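Local coordinates for protein amidohydrolase (Brucella melitensis biovar Abortus, PDB 4F0L) that probably acts as a metal-dependent deaminase of the amidohydrolase family, binding an iron(III) ion in its active site, at residues S171-A176 and E250-W255; I240-Q245 and R259-L264; E244-V249 and A279-D284. One frame throughout, in Å; residues are numbered along the deposited sequence.

Contact 1: residues S171-A176 and E250-W255; sequences SGFGGA and EDCIAW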
ATOM      1  N   SER B 171     -20.033 -28.137  -0.185  1.00 30.97           N
ATOM      2  CA  SER B 171     -18.814 -27.837  -0.900  1.00 34.66           C
ATOM      3  C   SER B 171     -19.070 -27.381  -2.343  1.00 35.82           C
ATOM      4  O   SER B 171     -18.132 -27.201  -3.082  1.00 37.32           O
ATOM      5  CB  SER B 171     -17.912 -29.071  -0.921  1.00 36.94           C
ATOM      6  OG  SER B 171     -18.530 -30.097  -1.694  1.00 41.95           O
ATOM      7  N   GLY B 172     -20.324 -27.197  -2.739  1.00 35.88           N
ATOM      8  CA  GLY B 172     -20.614 -26.748  -4.106  1.00 35.81           C
ATOM      9  C   GLY B 172     -22.073 -26.477  -4.383  1.00 35.91           C
ATOM     10  O   GLY B 172     -22.926 -26.952  -3.626  1.00 33.24           O
ATOM     11  N   PHE B 173     -22.366 -25.760  -5.491  1.00 36.68           N
ATOM     12  CA  PHE B 173     -23.751 -25.450  -5.904  1.00 36.97           C
ATOM     13  C   PHE B 173     -24.593 -26.720  -5.934  1.00 38.64           C
ATOM     14  O   PHE B 173     -24.083 -27.806  -6.236  1.00 41.24           O
ATOM     15  CB  PHE B 173     -23.816 -24.734  -7.292  1.00 36.63           C
ATOM     16  CG  PHE B 173     -23.393 -23.299  -7.241  1.00 35.42           C
ATOM     17  CD1 PHE B 173     -24.232 -22.329  -6.717  1.00 34.46           C
ATOM     18  CD2 PHE B 173     -22.132 -22.933  -7.650  1.00 35.41           C
ATOM     19  CE1 PHE B 173     -23.824 -21.010  -6.628  1.00 34.46           C
ATOM     20  CE2 PHE B 173     -21.721 -21.618  -7.573  1.00 34.81           C
ATOM     21  CZ  PHE B 173     -22.562 -20.655  -7.055  1.00 34.29           C
ATOM     22  N   GLY B 174     -25.873 -26.584  -5.603  1.00 39.48           N
ATOM     23  CA  GLY B 174     -26.787 -27.718  -5.607  1.00 40.97           C
ATOM     24  C   GLY B 174     -26.655 -28.645  -4.409  1.00 40.62           C
ATOM     25  O   GLY B 174     -27.117 -29.779  -4.452  1.00 42.54           O
ATOM     26  N   GLY B 175     -26.040 -28.180  -3.332  1.00 39.26           N
ATOM     27  CA  GLY B 175     -26.023 -28.955  -2.099  1.00 39.67           C
ATOM     28  C   GLY B 175     -25.055 -30.122  -2.085  1.00 40.33           C
ATOM     29  O   GLY B 175     -25.302 -31.096  -1.382  1.00 40.06           O
ATOM     30  N   ALA B 176     -23.952 -30.013  -2.836  1.00 40.11           N
ATOM     31  CA  ALA B 176     -22.856 -30.999  -2.786  1.00 40.96           C
ATOM     32  C   ALA B 176     -22.390 -31.236  -1.341  1.00 40.00           C
ATOM     33  O   ALA B 176     -22.255 -30.288  -0.574  1.00 35.55           O
ATOM     34  CB  ALA B 176     -21.677 -30.524  -3.641  1.00 40.65           C
ATOM     35  N   GLU B 250     -19.329 -18.231 -13.191  1.00 29.78           N
ATOM     36  CA  GLU B 250     -19.503 -19.256 -14.208  1.00 31.90           C
ATOM     37  C   GLU B 250     -20.278 -20.470 -13.625  1.00 31.81           C
ATOM     38  O   GLU B 250     -21.244 -20.943 -14.227  1.00 30.98           O
ATOM     39  CB  GLU B 250     -18.123 -19.748 -14.755  1.00 34.30           C
ATOM     40  CG  GLU B 250     -17.126 -18.758 -15.373  1.00 36.57           C
ATOM     41  CD  GLU B 250     -17.643 -17.996 -16.582  1.00 41.21           C
ATOM     42  OE1 GLU B 250     -18.771 -17.446 -16.525  1.00 42.32           O
ATOM     43  OE2 GLU B 250     -16.892 -17.935 -17.591  1.00 44.89           O
ATOM     44  N   ASP B 251     -19.859 -20.956 -12.457  1.00 30.70           N
ATOM     45  CA  ASP B 251     -20.517 -22.100 -11.837  1.00 31.37           C
ATOM     46  C   ASP B 251     -21.962 -21.765 -11.476  1.00 31.01           C
ATOM     47  O   ASP B 251     -22.843 -22.622 -11.616  1.00 30.32           O
ATOM     48  CB  ASP B 251     -19.754 -22.571 -10.588  1.00 30.70           C
ATOM     49  CG  ASP B 251     -18.400 -23.182 -10.924  1.00 30.88           C
ATOM     50  OD1 ASP B 251     -18.181 -23.555 -12.088  1.00 30.38           O
ATOM     51  OD2 ASP B 251     -17.542 -23.275 -10.024  1.00 30.41           O
ATOM     52  N   CYS B 252     -22.196 -20.539 -10.994  1.00 29.73           N
ATOM     53  CA  CYS B 252     -23.542 -20.133 -10.589  1.00 30.19           C
ATOM     54  C   CYS B 252     -24.447 -20.111 -11.809  1.00 31.15           C
ATOM     55  O   CYS B 252     -25.575 -20.620 -11.754  1.00 31.24           O
ATOM     56  CB  CYS B 252     -23.576 -18.765  -9.912  1.00 28.85           C
ATOM     57  SG  CYS B 252     -25.215 -18.425  -9.213  1.00 30.09           S
ATOM     58  N   ILE B 253     -23.932 -19.569 -12.915  1.00 31.13           N
ATOM     59  CA  ILE B 253     -24.669 -19.568 -14.171  1.00 31.63           C
ATOM     60  C   ILE B 253     -24.988 -20.998 -14.613  1.00 33.23           C
ATOM     61  O   ILE B 253     -26.126 -21.288 -14.993  1.00 32.95           O
ATOM     62  CB  ILE B 253     -23.895 -18.842 -15.291  1.00 31.96           C
ATOM     63  CG1 ILE B 253     -23.931 -17.320 -15.047  1.00 31.33           C
ATOM     64  CG2 ILE B 253     -24.478 -19.183 -16.666  1.00 32.76           C
ATOM     65  CD1 ILE B 253     -22.970 -16.532 -15.919  1.00 31.00           C
ATOM     66  N   ALA B 254     -24.002 -21.892 -14.546  1.00 33.28           N
ATOM     67  CA  ALA B 254     -24.243 -23.278 -14.973  1.00 35.56           C
ATOM     68  C   ALA B 254     -25.341 -23.933 -14.121  1.00 36.38           C
ATOM     69  O   ALA B 254     -26.144 -24.706 -14.622  1.00 39.67           O
ATOM     70  CB  ALA B 254     -22.954 -24.098 -14.930  1.00 35.33           C
ATOM     71  N   TRP B 255     -25.382 -23.611 -12.833  1.00 36.54           N
ATOM     72  CA  TRP B 255     -26.344 -24.207 -11.892  1.00 36.98           C
ATOM     73  C   TRP B 255     -27.739 -23.642 -12.007  1.00 38.09           C
ATOM     74  O   TRP B 255     -28.710 -24.394 -11.934  1.00 38.64           O
ATOM     75  CB  TRP B 255     -25.844 -24.046 -10.459  1.00 37.00           C
ATOM     76  CG  TRP B 255     -26.868 -24.392  -9.411  1.00 37.87           C
ATOM     77  CD1 TRP B 255     -27.449 -25.630  -9.169  1.00 39.82           C
ATOM     78  CD2 TRP B 255     -27.444 -23.495  -8.409  1.00 37.63           C
ATOM     79  NE1 TRP B 255     -28.322 -25.562  -8.113  1.00 40.17           N
ATOM     80  CE2 TRP B 255     -28.366 -24.312  -7.604  1.00 38.97           C
ATOM     81  CE3 TRP B 255     -27.289 -22.151  -8.101  1.00 36.79           C
ATOM     82  CZ2 TRP B 255     -29.117 -23.767  -6.553  1.00 38.96           C
ATOM     83  CZ3 TRP B 255     -28.038 -21.620  -7.043  1.00 37.28           C
ATOM     84  CH2 TRP B 255     -28.925 -22.405  -6.288  1.00 37.55           C
TER
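Phe173, in the loop between strands 160-167 and 176-177, drops its side chain onto helix 246-256, in a surface contact made almost entirely by aromatic and aliphatic carbon. CG of Phe173 stands anti to its carbonyl carbon (chi1 -75°), which carries the ring across to Trp255, the two side chains crossing at about a right angle. The rings lie 28° from parallel and are strongly offset, sharing little of their faces, and the closest touch is CD1 of Phe173 to CE3 of Trp255 at 3.4 Å. Two CH-pi contacts flank this pair. Phe173 CB lies over the indole, 4.1 Å from the centroid of the Trp255 five-membered ring, and Cys252 CA sits over one face of the Phe173 ring, 4.0 Å from its centroid. The sulfur of Cys252 approaches that ring obliquely, SG to centroid 4.7 Å. Among the purely apolar touches, Phe173 CZ rests 3.6 Å from Cys252 CB. Backbone packing finishes the contact: Gly174 CA lies 3.6 Å from Trp255 NE1. Asp251 meets the ring with its CB; its OD2 is in a salt bridge with Arg219. With the charge turned elsewhere, the loop and helix are held together by dispersion and weak CH-pi attraction.

Contact 2: residues I240-Q245 and R259-L264; sequences IHVAEQ and RPVEWL. With FE (Fe (III) ion), chain E.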
ATOM      1  N   ILE B 240     -22.799 -12.285   3.619  1.00 17.46           N
ATOM      2  CA  ILE B 240     -22.547 -13.433   2.741  1.00 18.35           C
ATOM      3  C   ILE B 240     -21.461 -13.089   1.746  1.00 18.28           C
ATOM      4  O   ILE B 240     -21.477 -12.000   1.205  1.00 17.75           O
ATOM      5  CB  ILE B 240     -23.854 -13.841   2.002  1.00 18.95           C
ATOM      6  CG1 ILE B 240     -23.641 -15.041   1.084  1.00 19.80           C
ATOM      7  CG2 ILE B 240     -24.429 -12.679   1.194  1.00 19.23           C
ATOM      8  CD1 ILE B 240     -24.907 -15.812   0.763  1.00 19.93           C
ATOM      9  N   HIS B 241     -20.536 -14.019   1.475  1.00 19.24           N
ATOM     10  CA  HIS B 241     -19.578 -13.844   0.372  1.00 20.60           C
ATOM     11  C   HIS B 241     -20.329 -14.022  -0.918  1.00 21.00           C
ATOM     12  O   HIS B 241     -20.998 -15.026  -1.098  1.00 20.71           O
ATOM     13  CB  HIS B 241     -18.457 -14.913   0.341  1.00 22.49           C
ATOM     14  CG  HIS B 241     -17.440 -14.838   1.463  1.00 24.02           C
ATOM     15  ND1 HIS B 241     -17.163 -15.900   2.265  1.00 26.21           N
ATOM     16  CD2 HIS B 241     -16.549 -13.822   1.837  1.00 25.34           C
ATOM     17  CE1 HIS B 241     -16.182 -15.552   3.151  1.00 25.92           C
ATOM     18  NE2 HIS B 241     -15.816 -14.283   2.886  1.00 25.38           N
ATOM     19  N   VAL B 242     -20.203 -13.095  -1.860  1.00 19.41           N
ATOM     20  CA  VAL B 242     -20.793 -13.323  -3.165  1.00 20.02           C
ATOM     21  C   VAL B 242     -19.980 -12.725  -4.347  1.00 19.93           C
ATOM     22  O   VAL B 242     -19.454 -11.603  -4.282  1.00 20.16           O
ATOM     23  CB  VAL B 242     -22.285 -12.867  -3.165  1.00 20.65           C
ATOM     24  CG1 VAL B 242     -22.409 -11.378  -2.909  1.00 20.73           C
ATOM     25  CG2 VAL B 242     -22.928 -13.233  -4.471  1.00 21.44           C
ATOM     26  N   ALA B 243     -19.861 -13.499  -5.432  1.00 20.06           N
ATOM     27  CA  ALA B 243     -19.274 -13.002  -6.676  1.00 20.18           C
ATOM     28  C   ALA B 243     -17.802 -12.531  -6.559  1.00 19.86           C
ATOM     29  O   ALA B 243     -17.358 -11.639  -7.286  1.00 18.40           O
ATOM     30  CB  ALA B 243     -20.152 -11.907  -7.249  1.00 19.95           C
ATOM     31  N   GLU B 244     -17.046 -13.184  -5.683  1.00 19.88           N
ATOM     32  CA  GLU B 244     -15.646 -12.815  -5.443  1.00 21.13           C
ATOM     33  C   GLU B 244     -14.710 -13.185  -6.605  1.00 21.76           C
ATOM     34  O   GLU B 244     -13.834 -12.370  -6.988  1.00 21.49           O
ATOM     35  CB  GLU B 244     -15.103 -13.417  -4.128  1.00 21.02           C
ATOM     36  CG  GLU B 244     -13.670 -12.948  -3.838  1.00 20.74           C
ATOM     37  CD  GLU B 244     -13.041 -13.552  -2.584  1.00 21.33           C
ATOM     38  OE1 GLU B 244     -11.878 -13.207  -2.243  1.00 20.84           O
ATOM     39  OE2 GLU B 244     -13.704 -14.360  -1.915  1.00 22.72           O
ATOM     40  N   GLN B 245     -14.903 -14.385  -7.165  1.00 23.82           N
ATOM     41  CA  GLN B 245     -14.036 -14.943  -8.225  1.00 25.62           C
ATOM     42  C   GLN B 245     -14.864 -15.260  -9.484  1.00 26.79           C
ATOM     43  O   GLN B 245     -16.043 -15.612  -9.369  1.00 25.99           O
ATOM     44  CB  GLN B 245     -13.362 -16.241  -7.736  1.00 28.85           C
ATOM     45  CG  GLN B 245     -12.559 -16.088  -6.445  1.00 32.49           C
ATOM     46  CD  GLN B 245     -11.807 -17.331  -5.963  1.00 37.40           C
ATOM     47  OE1 GLN B 245     -12.378 -18.176  -5.279  1.00 41.35           O
ATOM     48  NE2 GLN B 245     -10.485 -17.393  -6.243  1.00 38.35           N
ATOM     49  N   ARG B 259     -26.374 -15.156 -12.467  1.00 29.92           N
ATOM     50  CA  ARG B 259     -25.145 -14.778 -11.771  1.00 27.58           C
ATOM     51  C   ARG B 259     -25.432 -14.723 -10.270  1.00 26.32           C
ATOM     52  O   ARG B 259     -26.589 -14.748  -9.845  1.00 26.30           O
ATOM     53  CB  ARG B 259     -24.646 -13.424 -12.288  1.00 27.76           C
ATOM     54  CG  ARG B 259     -24.376 -13.334 -13.791  1.00 28.52           C
ATOM     55  CD  ARG B 259     -24.196 -11.858 -14.209  1.00 29.44           C
ATOM     56  NE  ARG B 259     -23.037 -11.270 -13.514  1.00 29.04           N
ATOM     57  CZ  ARG B 259     -21.782 -11.349 -13.951  1.00 27.94           C
ATOM     58  NH1 ARG B 259     -21.501 -11.934 -15.122  1.00 28.58           N
ATOM     59  NH2 ARG B 259     -20.807 -10.851 -13.222  1.00 27.23           N
ATOM     60  N   PRO B 260     -24.379 -14.679  -9.436  1.00 24.98           N
ATOM     61  CA  PRO B 260     -24.623 -14.781  -7.992  1.00 24.07           C
ATOM     62  C   PRO B 260     -25.451 -13.630  -7.393  1.00 23.78           C
ATOM     63  O   PRO B 260     -26.437 -13.888  -6.706  1.00 23.10           O
ATOM     64  CB  PRO B 260     -23.199 -14.854  -7.395  1.00 23.70           C
ATOM     65  CG  PRO B 260     -22.416 -15.496  -8.511  1.00 24.18           C
ATOM     66  CD  PRO B 260     -22.970 -14.900  -9.778  1.00 24.25           C
ATOM     67  N   VAL B 261     -25.078 -12.372  -7.629  1.00 24.01           N
ATOM     68  CA  VAL B 261     -25.785 -11.282  -6.944  1.00 23.53           C
ATOM     69  C   VAL B 261     -27.228 -11.280  -7.470  1.00 25.39           C
ATOM     70  O   VAL B 261     -28.172 -11.200  -6.716  1.00 26.30           O
ATOM     71  CB  VAL B 261     -25.103  -9.904  -7.136  1.00 23.35           C
ATOM     72  CG1 VAL B 261     -26.013  -8.791  -6.613  1.00 21.88           C
ATOM     73  CG2 VAL B 261     -23.714  -9.894  -6.470  1.00 22.40           C
ATOM     74  N   GLU B 262     -27.380 -11.411  -8.771  1.00 25.49           N
ATOM     75  CA  GLU B 262     -28.690 -11.500  -9.387  1.00 27.01           C
ATOM     76  C   GLU B 262     -29.541 -12.603  -8.738  1.00 27.59           C
ATOM     77  O   GLU B 262     -30.706 -12.403  -8.393  1.00 27.91           O
ATOM     78  CB  GLU B 262     -28.473 -11.781 -10.890  1.00 27.63           C
ATOM     79  CG  GLU B 262     -29.727 -11.968 -11.699  1.00 29.48           C
ATOM     80  CD  GLU B 262     -29.480 -12.504 -13.084  1.00 29.79           C
ATOM     81  OE1 GLU B 262     -28.378 -13.013 -13.402  1.00 29.31           O
ATOM     82  OE2 GLU B 262     -30.436 -12.413 -13.864  1.00 32.11           O
ATOM     83  N   TRP B 263     -28.945 -13.766  -8.551  1.00 26.72           N
ATOM     84  CA  TRP B 263     -29.677 -14.870  -7.969  1.00 27.38           C
ATOM     85  C   TRP B 263     -30.123 -14.522  -6.574  1.00 27.85           C
ATOM     86  O   TRP B 263     -31.304 -14.691  -6.211  1.00 27.45           O
ATOM     87  CB  TRP B 263     -28.808 -16.101  -7.982  1.00 27.11           C
ATOM     88  CG  TRP B 263     -29.576 -17.288  -7.543  1.00 27.58           C
ATOM     89  CD1 TRP B 263     -30.192 -18.249  -8.340  1.00 28.49           C
ATOM     90  CD2 TRP B 263     -29.893 -17.661  -6.171  1.00 27.21           C
ATOM     91  NE1 TRP B 263     -30.839 -19.169  -7.561  1.00 29.03           N
ATOM     92  CE2 TRP B 263     -30.704 -18.867  -6.256  1.00 28.24           C
ATOM     93  CE3 TRP B 263     -29.598 -17.133  -4.927  1.00 26.34           C
ATOM     94  CZ2 TRP B 263     -31.176 -19.505  -5.135  1.00 29.22           C
ATOM     95  CZ3 TRP B 263     -30.092 -17.782  -3.803  1.00 27.02           C
ATOM     96  CH2 TRP B 263     -30.867 -18.937  -3.908  1.00 27.70           C
ATOM     97  N   LEU B 264     -29.194 -13.965  -5.787  1.00 26.21           N
ATOM     98  CA  LEU B 264     -29.507 -13.561  -4.441  1.00 26.56           C
ATOM     99  C   LEU B 264     -30.641 -12.504  -4.406  1.00 27.24           C
ATOM    100  O   LEU B 264     -31.575 -12.609  -3.609  1.00 27.45           O
ATOM    101  CB  LEU B 264     -28.237 -13.051  -3.740  1.00 25.52           C
ATOM    102  CG  LEU B 264     -28.342 -12.837  -2.230  1.00 25.30           C
ATOM    103  CD1 LEU B 264     -28.627 -14.162  -1.539  1.00 25.34           C
ATOM    104  CD2 LEU B 264     -27.047 -12.212  -1.685  1.00 23.65           C
TER
HETATM  105 FE    FE E 501     -13.765 -13.381   3.616  1.00 32.76          FE
HETATM  106  O   HOH W   1     -13.185 -13.015   1.552  1.00 25.98           O
HETATM  107  O   HOH W   2     -12.497 -15.138   2.921  1.00 32.69           O
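The imidazole of His241 turns its NE2 to the iron at 2.4 Å, and its CD2 and CE1 each lie 3.3 Å from the metal, so the ion sits evenly off the nitrogen corner of the ring. Around this ring His216 packs edge-to-face, Phe128 meets it at about 45° and His65 more nearly perpendicular, while on the helix the indole of Trp263 stacks on His267. Strand 238-242 belongs to the (beta/alpha)8 barrel of the amidohydrolases, and helix 260-267 lies within the crossover that leads from it to the parallel strand 274-276. His65, His67 and Asp329 complete the protein ligands of the iron, and two waters also coordinate it.

His241 faces the metal, whereas its neighbours Ile240 and Val242 turn to the other side and pack against the helix; strand 240-242 and helix 260-264 run at 134° to each other with their axes 9.7 Å apart. Ile240 and Leu264 meet tip to tip, CG2 to CD2 at 3.9 Å. Val242, its CG2 anti to the backbone N, crosses Pro260 obliquely, and its CG2 presses on Pro260 CB at 3.4 Å, tighter than usual carbon contact. That same methyl reaches Val261 CG2 at 4.0 Å, the two side chains crossing at about a right angle. Ala243, just past the strand, adds its CB against Val261 CG2. All six touching residues are buried, so this is hydrophobic core directly behind a metal ligand.

The helix start is tied down by polar groups: Glu286 takes Arg259 NE in a salt bridge and the N-H of Glu262 in a hydrogen bond. Within the helix start, Arg259 N donates to Glu262 OE1 at 3.1 Å, nearly straight, meeting that oxygen from above the carboxylate plane.

Contact 3: residues E244-V249 and A279-D284; sequences EQVKEV and ATHMSD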
ATOM      1  N   GLU B 244     -17.046 -13.184  -5.683  1.00 19.88           N
ATOM      2  CA  GLU B 244     -15.646 -12.815  -5.443  1.00 21.13           C
ATOM      3  C   GLU B 244     -14.710 -13.185  -6.605  1.00 21.76           C
ATOM      4  O   GLU B 244     -13.834 -12.370  -6.988  1.00 21.49           O
ATOM      5  CB  GLU B 244     -15.103 -13.417  -4.128  1.00 21.02           C
ATOM      6  CG  GLU B 244     -13.670 -12.948  -3.838  1.00 20.74           C
ATOM      7  CD  GLU B 244     -13.041 -13.552  -2.584  1.00 21.33           C
ATOM      8  OE1 GLU B 244     -11.878 -13.207  -2.243  1.00 20.84           O
ATOM      9  OE2 GLU B 244     -13.704 -14.360  -1.915  1.00 22.72           O
ATOM     10  N   GLN B 245     -14.903 -14.385  -7.165  1.00 23.82           N
ATOM     11  CA  GLN B 245     -14.036 -14.943  -8.225  1.00 25.62           C
ATOM     12  C   GLN B 245     -14.864 -15.260  -9.484  1.00 26.79           C
ATOM     13  O   GLN B 245     -16.043 -15.612  -9.369  1.00 25.99           O
ATOM     14  CB  GLN B 245     -13.362 -16.241  -7.736  1.00 28.85           C
ATOM     15  CG  GLN B 245     -12.559 -16.088  -6.445  1.00 32.49           C
ATOM     16  CD  GLN B 245     -11.807 -17.331  -5.963  1.00 37.40           C
ATOM     17  OE1 GLN B 245     -12.378 -18.176  -5.279  1.00 41.35           O
ATOM     18  NE2 GLN B 245     -10.485 -17.393  -6.243  1.00 38.35           N
ATOM     19  N   VAL B 246     -14.256 -15.145 -10.674  1.00 25.87           N
ATOM     20  CA  VAL B 246     -14.957 -15.425 -11.938  1.00 26.88           C
ATOM     21  C   VAL B 246     -15.496 -16.857 -11.965  1.00 27.01           C
ATOM     22  O   VAL B 246     -16.604 -17.099 -12.470  1.00 27.95           O
ATOM     23  CB  VAL B 246     -14.049 -15.158 -13.165  1.00 28.43           C
ATOM     24  CG1 VAL B 246     -14.580 -15.847 -14.431  1.00 28.74           C
ATOM     25  CG2 VAL B 246     -13.899 -13.652 -13.363  1.00 27.66           C
ATOM     26  N   LYS B 247     -14.752 -17.804 -11.391  1.00 26.88           N
ATOM     27  CA  LYS B 247     -15.179 -19.204 -11.425  1.00 27.41           C
ATOM     28  C   LYS B 247     -16.525 -19.355 -10.737  1.00 27.76           C
ATOM     29  O   LYS B 247     -17.354 -20.142 -11.202  1.00 28.39           O
ATOM     30  CB  LYS B 247     -14.132 -20.151 -10.810  1.00 27.02           C
ATOM     31  N   GLU B 248     -16.775 -18.594  -9.665  1.00 26.45           N
ATOM     32  CA  GLU B 248     -18.085 -18.687  -8.970  1.00 26.77           C
ATOM     33  C   GLU B 248     -19.229 -18.220  -9.863  1.00 26.82           C
ATOM     34  O   GLU B 248     -20.285 -18.825  -9.867  1.00 27.49           O
ATOM     35  CB  GLU B 248     -18.115 -17.893  -7.625  1.00 26.00           C
ATOM     36  CG  GLU B 248     -19.501 -17.866  -6.986  1.00 26.94           C
ATOM     37  CD  GLU B 248     -19.614 -16.990  -5.740  1.00 26.96           C
ATOM     38  OE1 GLU B 248     -18.824 -17.177  -4.804  1.00 28.13           O
ATOM     39  OE2 GLU B 248     -20.523 -16.147  -5.677  1.00 25.45           O
ATOM     40  N   VAL B 249     -19.011 -17.139 -10.590  1.00 26.38           N
ATOM     41  CA  VAL B 249     -20.018 -16.592 -11.513  1.00 26.95           C
ATOM     42  C   VAL B 249     -20.363 -17.626 -12.599  1.00 28.89           C
ATOM     43  O   VAL B 249     -21.547 -17.888 -12.833  1.00 28.67           O
ATOM     44  CB  VAL B 249     -19.524 -15.287 -12.153  1.00 26.67           C
ATOM     45  CG1 VAL B 249     -20.427 -14.832 -13.302  1.00 27.53           C
ATOM     46  CG2 VAL B 249     -19.373 -14.199 -11.097  1.00 26.15           C
ATOM     47  N   ALA B 279     -18.592  -8.856  -3.826  1.00 17.65           N
ATOM     48  CA  ALA B 279     -19.479  -8.451  -4.911  1.00 18.22           C
ATOM     49  C   ALA B 279     -18.621  -7.924  -6.063  1.00 18.42           C
ATOM     50  O   ALA B 279     -18.976  -6.941  -6.702  1.00 18.81           O
ATOM     51  CB  ALA B 279     -20.444  -7.368  -4.451  1.00 18.21           C
ATOM     52  N   THR B 280     -17.506  -8.618  -6.337  1.00 18.22           N
ATOM     53  CA  THR B 280     -16.473  -8.111  -7.235  1.00 17.71           C
ATOM     54  C   THR B 280     -16.853  -8.210  -8.715  1.00 19.76           C
ATOM     55  O   THR B 280     -16.494  -7.316  -9.491  1.00 20.46           O
ATOM     56  CB  THR B 280     -15.160  -8.859  -7.015  1.00 17.44           C
ATOM     57  OG1 THR B 280     -14.873  -8.849  -5.606  1.00 15.83           O
ATOM     58  CG2 THR B 280     -14.001  -8.247  -7.853  1.00 16.54           C
ATOM     59  N   HIS B 281     -17.567  -9.259  -9.095  1.00 20.13           N
ATOM     60  CA  HIS B 281     -17.933  -9.464 -10.479  1.00 22.48           C
ATOM     61  C   HIS B 281     -19.421  -9.302 -10.612  1.00 22.58           C
ATOM     62  O   HIS B 281     -20.202 -10.250 -10.417  1.00 23.57           O
ATOM     63  CB  HIS B 281     -17.445 -10.835 -10.983  1.00 23.52           C
ATOM     64  CG  HIS B 281     -15.962 -11.039 -10.799  1.00 23.66           C
ATOM     65  ND1 HIS B 281     -15.050 -10.621 -11.703  1.00 24.58           N
ATOM     66  CD2 HIS B 281     -15.245 -11.564  -9.737  1.00 22.94           C
ATOM     67  CE1 HIS B 281     -13.807 -10.876 -11.247  1.00 23.42           C
ATOM     68  NE2 HIS B 281     -13.921 -11.455 -10.046  1.00 23.64           N
ATOM     69  N   MET B 282     -19.832  -8.091 -10.969  1.00 23.10           N
ATOM     70  CA  MET B 282     -21.242  -7.801 -11.231  1.00 23.29           C
ATOM     71  C   MET B 282     -21.427  -7.131 -12.586  1.00 24.90           C
ATOM     72  O   MET B 282     -20.573  -6.346 -13.029  1.00 24.69           O
ATOM     73  CB  MET B 282     -21.785  -6.860 -10.177  1.00 22.44           C
ATOM     74  CG  MET B 282     -21.958  -7.475  -8.816  1.00 21.68           C
ATOM     75  SD  MET B 282     -22.834  -6.393  -7.653  1.00 21.61           S
ATOM     76  CE  MET B 282     -21.722  -4.981  -7.608  1.00 20.81           C
ATOM     77  N   SER B 283     -22.543  -7.445 -13.241  1.00 27.17           N
ATOM     78  CA  SER B 283     -22.977  -6.684 -14.419  1.00 28.49           C
ATOM     79  C   SER B 283     -23.442  -5.315 -13.966  1.00 29.06           C
ATOM     80  O   SER B 283     -23.563  -5.065 -12.763  1.00 28.08           O
ATOM     81  CB  SER B 283     -24.113  -7.393 -15.157  1.00 28.77           C
ATOM     82  OG  SER B 283     -25.259  -7.436 -14.325  1.00 28.52           O
ATOM     83  N   ASP B 284     -23.691  -4.433 -14.933  1.00 31.16           N
ATOM     84  CA  ASP B 284     -24.135  -3.083 -14.622  1.00 32.24           C
ATOM     85  C   ASP B 284     -25.526  -3.148 -13.986  1.00 29.91           C
ATOM     86  O   ASP B 284     -25.780  -2.425 -13.023  1.00 28.20           O
ATOM     87  CB  ASP B 284     -24.077  -2.157 -15.863  1.00 34.87           C
ATOM     88  CG  ASP B 284     -22.631  -1.746 -16.236  1.00 38.44           C
ATOM     89  OD1 ASP B 284     -21.672  -2.005 -15.456  1.00 39.81           O
ATOM     90  OD2 ASP B 284     -22.438  -1.152 -17.322  1.00 43.55           O
TER
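Two loops at the metal-binding end of the barrel meet here, one following strand 238-242 and opening into helix 246-256, the other following strand 274-276 and leading to helix 284-293. His281 carries the contact. Its ring is clasped on both faces: CG2 of Val246 lies over one, 3.8 Å from the ring centroid in a CH-pi contact 25° off the normal, and CG2 of the adjacent Thr280 covers the opposite one. At the ring edge sits the peptide carbonyl of Glu244, its O 3.2 Å from His281 CD2; NE2 of His281 is hydrogen-bonded to Asp309 O, which helps fix the rotation of the ring. In the amidohydrolase barrel such loops after the strands surround the metal, and Glu244 follows suit. Its side chain is fully extended (CG anti to the backbone N, chi1 -176°), leaves its backbone pointing away from the other loop and ends about 6 Å from the iron. There its OE1 comes close to Asp309 OD2, a pairing of like charges that may raise the proton affinity of one carboxylate. At the root of the side chain, Val249 CG2 packs on His281 CB at 3.9 Å, and Val246 also touches Arg352 of the second subunit.

In the fold
Helix 246-256 joins contacts 1 and 3, whose centres are about 14 Å apart; the centre of contact 2 is about 7 Å from that of contact 3 and about 11 Å from that of contact 1. Contacts 2 and 3 share Glu244 and Gln245 and are bonded together: Ala243 N reaches Glu248 OE2 at 2.7 Å, and a weak bond links Arg259 NH2 to His281 O. Contact 1 packs against contact 2 through Cys252 CB and Pro260 CG, 3.7 Å apart, and through the indoles of Trp255 and Trp263. Contact 2 supplies the iron ligand His241; the side chain of Glu244, shared by contacts 2 and 3, ends about 6 Å from the metal, and Phe173 of contact 1 is about 10 Å from His241, side chain to side chain.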